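Local coordinates for hypothetical protein MG376 homolog (Mycoplasma pneumoniae, PDB 2HQL) that binds single-stranded DNA, probably through its small OB-fold domain, at residues Y48-L60 against W87-P99. Residues are numbered along the deposited sequence; the frame is centred on the assembly and turned at random.
Sequences YVIYANGQLAYEL and WKTTIEIVKIFNP
Tyr51 O accepts the N-H of Ile93 at 2.9 Å. Two further backbone bonds, Ile91 N to Val49 O and Tyr51 N to Ile91 O (both 3.0 Å), complete a short parallel ladder pairing Ile50 with Ile91 and Tyr51 with Glu92. Water extends it at both ends: one molecule takes the N-H of Val49 and donates to Thr89 O, another joins Asn53 N to Ile93 O where the strands, inclined at 38°, diverge. On one face of the sheet the Tyr51 ring, turned by chi1 of 68° between its own backbone N and carbonyl carbon, lies over Glu92, whose CA sits 3.9 Å from the ring centroid in a CH-pi contact. Thr90 OG1 lies at the edge of the same ring, 3.5 Å from Tyr51 CE1. The Glu92 chain runs on extended beneath the phenol end, and its OE1 is held by a salt bridge to Arg77. The other face is aliphatic: Ile50 CG2 touches Ile91 CD1, and Ile50 CD1 meets Ile93 CD1 (3.6 Å). Ile93 CD1 also presses tightly on Leu60 CD2 (3.5 Å), while its CG2 branch packs against Leu56 CD2. Leu56 CD1 then reaches Ile96 CD1 (3.6 Å), the two side chains passing in opposite directions. Helix 54-64, following strand 42-53 directly, thus lies across the end of strand 86-96 and helps close the apolar core of the OB fold. The third and fifth strands, 42-53 and 86-96, pair in parallel as in other OB folds, with 28-39 flanking the former and 69-81 the latter, both antiparallel.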
loop_
_atom_site.group_PDB
_atom_site.type_symbol
_atom_site.label_atom_id
_atom_site.label_comp_id
_atom_site.label_asym_id
_atom_site.label_seq_id
_atom_site.Cartn_x
_atom_site.Cartn_y
_atom_site.Cartn_z
ATOM N N TYR A 48 -6.155 -6.868 3.090
ATOM C CA TYR A 48 -4.735 -6.590 2.972
ATOM C C TYR A 48 -3.959 -7.704 3.636
ATOM O O TYR A 48 -4.462 -8.358 4.550
ATOM C CB TYR A 48 -4.420 -5.270 3.663
ATOM C CG TYR A 48 -5.174 -4.101 3.075
ATOM C CD1 TYR A 48 -4.800 -3.558 1.847
ATOM C CD2 TYR A 48 -6.270 -3.545 3.735
ATOM C CE1 TYR A 48 -5.494 -2.496 1.295
ATOM C CE2 TYR A 48 -6.974 -2.476 3.187
ATOM C CZ TYR A 48 -6.578 -1.962 1.972
ATOM O OH TYR A 48 -7.248 -0.906 1.417
ATOM N N VAL A 49 -2.739 -7.927 3.162
ATOM C CA VAL A 49 -1.889 -8.950 3.736
ATOM C C VAL A 49 -0.692 -8.238 4.329
ATOM O O VAL A 49 -0.016 -7.467 3.662
ATOM C CB VAL A 49 -1.407 -9.965 2.685
ATOM C CG1 VAL A 49 -0.487 -10.977 3.334
ATOM C CG2 VAL A 49 -2.593 -10.664 2.049
ATOM N N ILE A 50 -0.451 -8.486 5.605
ATOM C CA ILE A 50 0.659 -7.871 6.299
ATOM C C ILE A 50 1.516 -8.991 6.873
ATOM O O ILE A 50 1.055 -10.125 7.000
ATOM C CB ILE A 50 0.146 -6.957 7.437
ATOM C CG1 ILE A 50 -0.649 -7.772 8.458
ATOM C CG2 ILE A 50 -0.770 -5.882 6.863
ATOM C CD1 ILE A 50 -1.060 -6.975 9.672
ATOM N N TYR A 51 2.770 -8.688 7.193
ATOM C CA TYR A 51 3.653 -9.699 7.770
ATOM C C TYR A 51 4.696 -9.065 8.673
ATOM O O TYR A 51 4.787 -7.843 8.753
ATOM C CB TYR A 51 4.363 -10.527 6.686
ATOM C CG TYR A 51 5.379 -9.780 5.852
ATOM C CD1 TYR A 51 4.996 -9.103 4.694
ATOM C CD2 TYR A 51 6.725 -9.749 6.218
ATOM C CE1 TYR A 51 5.934 -8.412 3.914
ATOM C CE2 TYR A 51 7.673 -9.059 5.447
ATOM C CZ TYR A 51 7.266 -8.392 4.296
ATOM O OH TYR A 51 8.182 -7.703 3.533
ATOM N N ALA A 52 5.469 -9.911 9.353
ATOM C CA ALA A 52 6.525 -9.464 10.252
ATOM C C ALA A 52 7.578 -10.554 10.410
ATOM O O ALA A 52 7.302 -11.737 10.227
ATOM C CB ALA A 52 5.942 -9.106 11.607
ATOM N N ASN A 53 8.790 -10.137 10.750
ATOM C CA ASN A 53 9.907 -11.052 10.946
ATOM C C ASN A 53 10.489 -10.933 12.358
ATOM O O ASN A 53 10.149 -10.007 13.102
ATOM C CB ASN A 53 10.997 -10.750 9.921
ATOM C CG ASN A 53 10.619 -11.189 8.532
ATOM O OD1 ASN A 53 10.747 -12.363 8.184
ATOM N ND2 ASN A 53 10.138 -10.254 7.731
ATOM N N GLY A 54 11.344 -11.889 12.714
ATOM C CA GLY A 54 12.005 -11.899 14.009
ATOM C C GLY A 54 11.136 -11.810 15.246
ATOM O O GLY A 54 10.130 -12.506 15.366
ATOM N N GLN A 55 11.544 -10.967 16.187
ATOM C CA GLN A 55 10.782 -10.787 17.412
ATOM C C GLN A 55 9.351 -10.370 17.105
ATOM O O GLN A 55 8.396 -10.953 17.628
ATOM C CB GLN A 55 11.413 -9.710 18.296
ATOM C CG GLN A 55 12.739 -10.096 18.932
ATOM C CD GLN A 55 13.005 -9.346 20.231
ATOM O OE1 GLN A 55 14.096 -9.432 20.794
ATOM N NE2 GLN A 55 12.000 -8.613 20.715
ATOM N N LEU A 56 9.219 -9.357 16.252
ATOM C CA LEU A 56 7.922 -8.802 15.870
ATOM C C LEU A 56 6.946 -9.794 15.225
ATOM O O LEU A 56 5.746 -9.537 15.186
ATOM C CB LEU A 56 8.141 -7.586 14.964
ATOM C CG LEU A 56 6.965 -6.660 14.620
ATOM C CD1 LEU A 56 6.212 -6.265 15.873
ATOM C CD2 LEU A 56 7.502 -5.422 13.908
ATOM N N ALA A 57 7.452 -10.921 14.724
ATOM C CA ALA A 57 6.581 -11.936 14.129
ATOM C C ALA A 57 5.843 -12.615 15.274
ATOM O O ALA A 57 4.662 -12.940 15.178
ATOM C CB ALA A 57 7.402 -12.966 13.359
ATOM N N TYR A 58 6.564 -12.808 16.369
ATOM C CA TYR A 58 6.024 -13.430 17.563
ATOM C C TYR A 58 5.108 -12.496 18.343
ATOM O O TYR A 58 4.219 -12.955 19.068
ATOM C CB TYR A 58 7.172 -13.916 18.427
ATOM C CG TYR A 58 7.789 -15.166 17.873
ATOM C CD1 TYR A 58 7.147 -16.397 18.019
ATOM C CD2 TYR A 58 8.998 -15.125 17.184
ATOM C CE1 TYR A 58 7.695 -17.562 17.498
ATOM C CE2 TYR A 58 9.556 -16.285 16.653
ATOM C CZ TYR A 58 8.900 -17.502 16.816
ATOM O OH TYR A 58 9.450 -18.664 16.313
ATOM N N GLU A 59 5.337 -11.191 18.199
ATOM C CA GLU A 59 4.490 -10.185 18.831
ATOM C C GLU A 59 3.172 -10.204 18.059
ATOM O O GLU A 59 2.084 -10.155 18.635
ATOM C CB GLU A 59 5.096 -8.793 18.685
ATOM C CG GLU A 59 6.392 -8.560 19.423
ATOM C CD GLU A 59 6.965 -7.183 19.135
ATOM O OE1 GLU A 59 6.222 -6.185 19.309
ATOM O OE2 GLU A 59 8.152 -7.096 18.733
ATOM N N LEU A 60 3.296 -10.280 16.736
ATOM C CA LEU A 60 2.147 -10.301 15.844
ATOM C C LEU A 60 1.233 -11.489 16.153
ATOM O O LEU A 60 0.017 -11.327 16.325
ATOM C CB LEU A 60 2.635 -10.343 14.385
ATOM C CG LEU A 60 1.620 -10.177 13.243
ATOM C CD1 LEU A 60 0.699 -8.989 13.535
ATOM C CD2 LEU A 60 2.369 -9.980 11.915
ATOM N N TRP A 87 1.564 -7.691 -9.906
ATOM C CA TRP A 87 2.466 -7.531 -8.777
ATOM C C TRP A 87 1.585 -7.325 -7.563
ATOM O O TRP A 87 0.979 -6.271 -7.399
ATOM C CB TRP A 87 3.382 -6.327 -8.975
ATOM C CG TRP A 87 4.359 -6.540 -10.057
ATOM C CD1 TRP A 87 4.108 -6.571 -11.395
ATOM C CD2 TRP A 87 5.746 -6.843 -9.900
ATOM N NE1 TRP A 87 5.254 -6.879 -12.085
ATOM C CE2 TRP A 87 6.276 -7.052 -11.189
ATOM C CE3 TRP A 87 6.594 -6.961 -8.794
ATOM C CZ2 TRP A 87 7.614 -7.375 -11.401
ATOM C CZ3 TRP A 87 7.918 -7.280 -9.005
ATOM C CH2 TRP A 87 8.418 -7.483 -10.296
ATOM N N LYS A 88 1.502 -8.347 -6.723
ATOM C CA LYS A 88 0.670 -8.310 -5.529
ATOM C C LYS A 88 1.304 -7.433 -4.454
ATOM O O LYS A 88 2.516 -7.284 -4.418
ATOM C CB LYS A 88 0.459 -9.741 -5.004
ATOM C CG LYS A 88 -0.179 -10.702 -6.014
ATOM C CD LYS A 88 -1.665 -10.450 -6.147
ATOM C CE LYS A 88 -2.269 -11.107 -7.398
ATOM N NZ LYS A 88 -3.697 -10.693 -7.627
ATOM N N THR A 89 0.477 -6.850 -3.592
ATOM C CA THR A 89 0.952 -5.981 -2.512
ATOM C C THR A 89 0.877 -6.583 -1.094
ATOM O O THR A 89 -0.104 -7.241 -0.726
ATOM C CB THR A 89 0.165 -4.664 -2.514
ATOM O OG1 THR A 89 0.506 -3.921 -3.684
ATOM C CG2 THR A 89 0.474 -3.837 -1.289
ATOM N N THR A 90 1.926 -6.350 -0.310
ATOM C CA THR A 90 1.996 -6.810 1.083
ATOM C C THR A 90 2.628 -5.697 1.909
ATOM O O THR A 90 3.407 -4.899 1.386
ATOM C CB THR A 90 2.885 -8.078 1.267
ATOM O OG1 THR A 90 4.233 -7.792 0.867
ATOM C CG2 THR A 90 2.353 -9.235 0.451
ATOM N N ILE A 91 2.294 -5.629 3.192
ATOM C CA ILE A 91 2.882 -4.606 4.042
ATOM C C ILE A 91 3.820 -5.216 5.062
ATOM O O ILE A 91 3.409 -6.033 5.873
ATOM C CB ILE A 91 1.836 -3.788 4.835
ATOM C CG1 ILE A 91 0.767 -3.217 3.889
ATOM C CG2 ILE A 91 2.540 -2.651 5.591
ATOM C CD1 ILE A 91 -0.333 -4.204 3.538
ATOM N N GLU A 92 5.083 -4.797 5.000
ATOM C CA GLU A 92 6.121 -5.242 5.918
ATOM C C GLU A 92 5.948 -4.432 7.197
ATOM O O GLU A 92 6.219 -3.232 7.231
ATOM C CB GLU A 92 7.498 -4.965 5.321
ATOM C CG GLU A 92 8.640 -5.578 6.102
ATOM C CD GLU A 92 9.970 -5.087 5.618
ATOM O OE1 GLU A 92 10.022 -4.641 4.455
ATOM O OE2 GLU A 92 10.957 -5.151 6.382
ATOM N N ILE A 93 5.488 -5.090 8.248
ATOM C CA ILE A 93 5.261 -4.422 9.516
ATOM C C ILE A 93 6.544 -3.912 10.161
ATOM O O ILE A 93 7.529 -4.642 10.283
ATOM C CB ILE A 93 4.516 -5.366 10.487
ATOM C CG1 ILE A 93 3.098 -5.626 9.955
ATOM C CG2 ILE A 93 4.519 -4.787 11.903
ATOM C CD1 ILE A 93 2.364 -6.727 10.678
ATOM N N VAL A 94 6.523 -2.644 10.559
ATOM C CA VAL A 94 7.660 -2.010 11.211
ATOM C C VAL A 94 7.277 -1.791 12.659
ATOM O O VAL A 94 8.097 -1.942 13.563
ATOM C CB VAL A 94 7.995 -0.632 10.575
ATOM C CG1 VAL A 94 8.905 0.152 11.493
ATOM C CG2 VAL A 94 8.681 -0.820 9.226
ATOM N N LYS A 95 6.013 -1.458 12.882
ATOM C CA LYS A 95 5.551 -1.199 14.231
ATOM C C LYS A 95 4.076 -1.542 14.483
ATOM O O LYS A 95 3.200 -1.281 13.654
ATOM C CB LYS A 95 5.817 0.273 14.552
ATOM C CG LYS A 95 5.671 0.630 16.010
ATOM C CD LYS A 95 6.136 2.043 16.286
ATOM C CE LYS A 95 6.007 2.362 17.756
ATOM N NZ LYS A 95 4.597 2.195 18.207
ATOM N N ILE A 96 3.813 -2.143 15.637
ATOM C CA ILE A 96 2.455 -2.492 16.030
ATOM C C ILE A 96 2.049 -1.526 17.127
ATOM O O ILE A 96 2.831 -1.244 18.039
ATOM C CB ILE A 96 2.354 -3.924 16.594
ATOM C CG1 ILE A 96 2.752 -4.940 15.524
ATOM C CG2 ILE A 96 0.929 -4.193 17.063
ATOM C CD1 ILE A 96 2.665 -6.371 15.999
ATOM N N PHE A 97 0.828 -1.015 17.044
ATOM C CA PHE A 97 0.352 -0.070 18.044
ATOM C C PHE A 97 -0.579 -0.713 19.075
ATOM O O PHE A 97 -1.119 -1.807 18.862
ATOM C CB PHE A 97 -0.371 1.095 17.358
ATOM C CG PHE A 97 0.489 1.863 16.378
ATOM C CD1 PHE A 97 1.595 2.594 16.818
ATOM C CD2 PHE A 97 0.180 1.871 15.017
ATOM C CE1 PHE A 97 2.373 3.321 15.924
ATOM C CE2 PHE A 97 0.958 2.599 14.113
ATOM C CZ PHE A 97 2.057 3.325 14.568
ATOM N N ASN A 98 -0.741 -0.029 20.203
ATOM C CA ASN A 98 -1.626 -0.496 21.262
ATOM C C ASN A 98 -3.055 -0.247 20.796
ATOM O O ASN A 98 -3.431 0.891 20.509
ATOM C CB ASN A 98 -1.351 0.267 22.563
ATOM C CG ASN A 98 -2.468 0.119 23.579
ATOM O OD1 ASN A 98 -3.070 -0.943 23.708
ATOM N ND2 ASN A 98 -2.736 1.189 24.323
ATOM N N PRO A 99 -3.868 -1.312 20.700
ATOM C CA PRO A 99 -5.261 -1.174 20.259
ATOM C C PRO A 99 -6.094 -0.209 21.103
ATOM O O PRO A 99 -7.300 -0.046 20.882
ATOM C CB PRO A 99 -5.782 -2.611 20.303
ATOM C CG PRO A 99 -4.953 -3.236 21.370
ATOM C CD PRO A 99 -3.578 -2.707 21.074
HETATM O O HOH W 1 -2.177 -6.578 0.611
HETATM O O HOH W 2 8.749 -6.892 10.585
HETATM O O HOH W 3 5.692 -3.095 17.819
#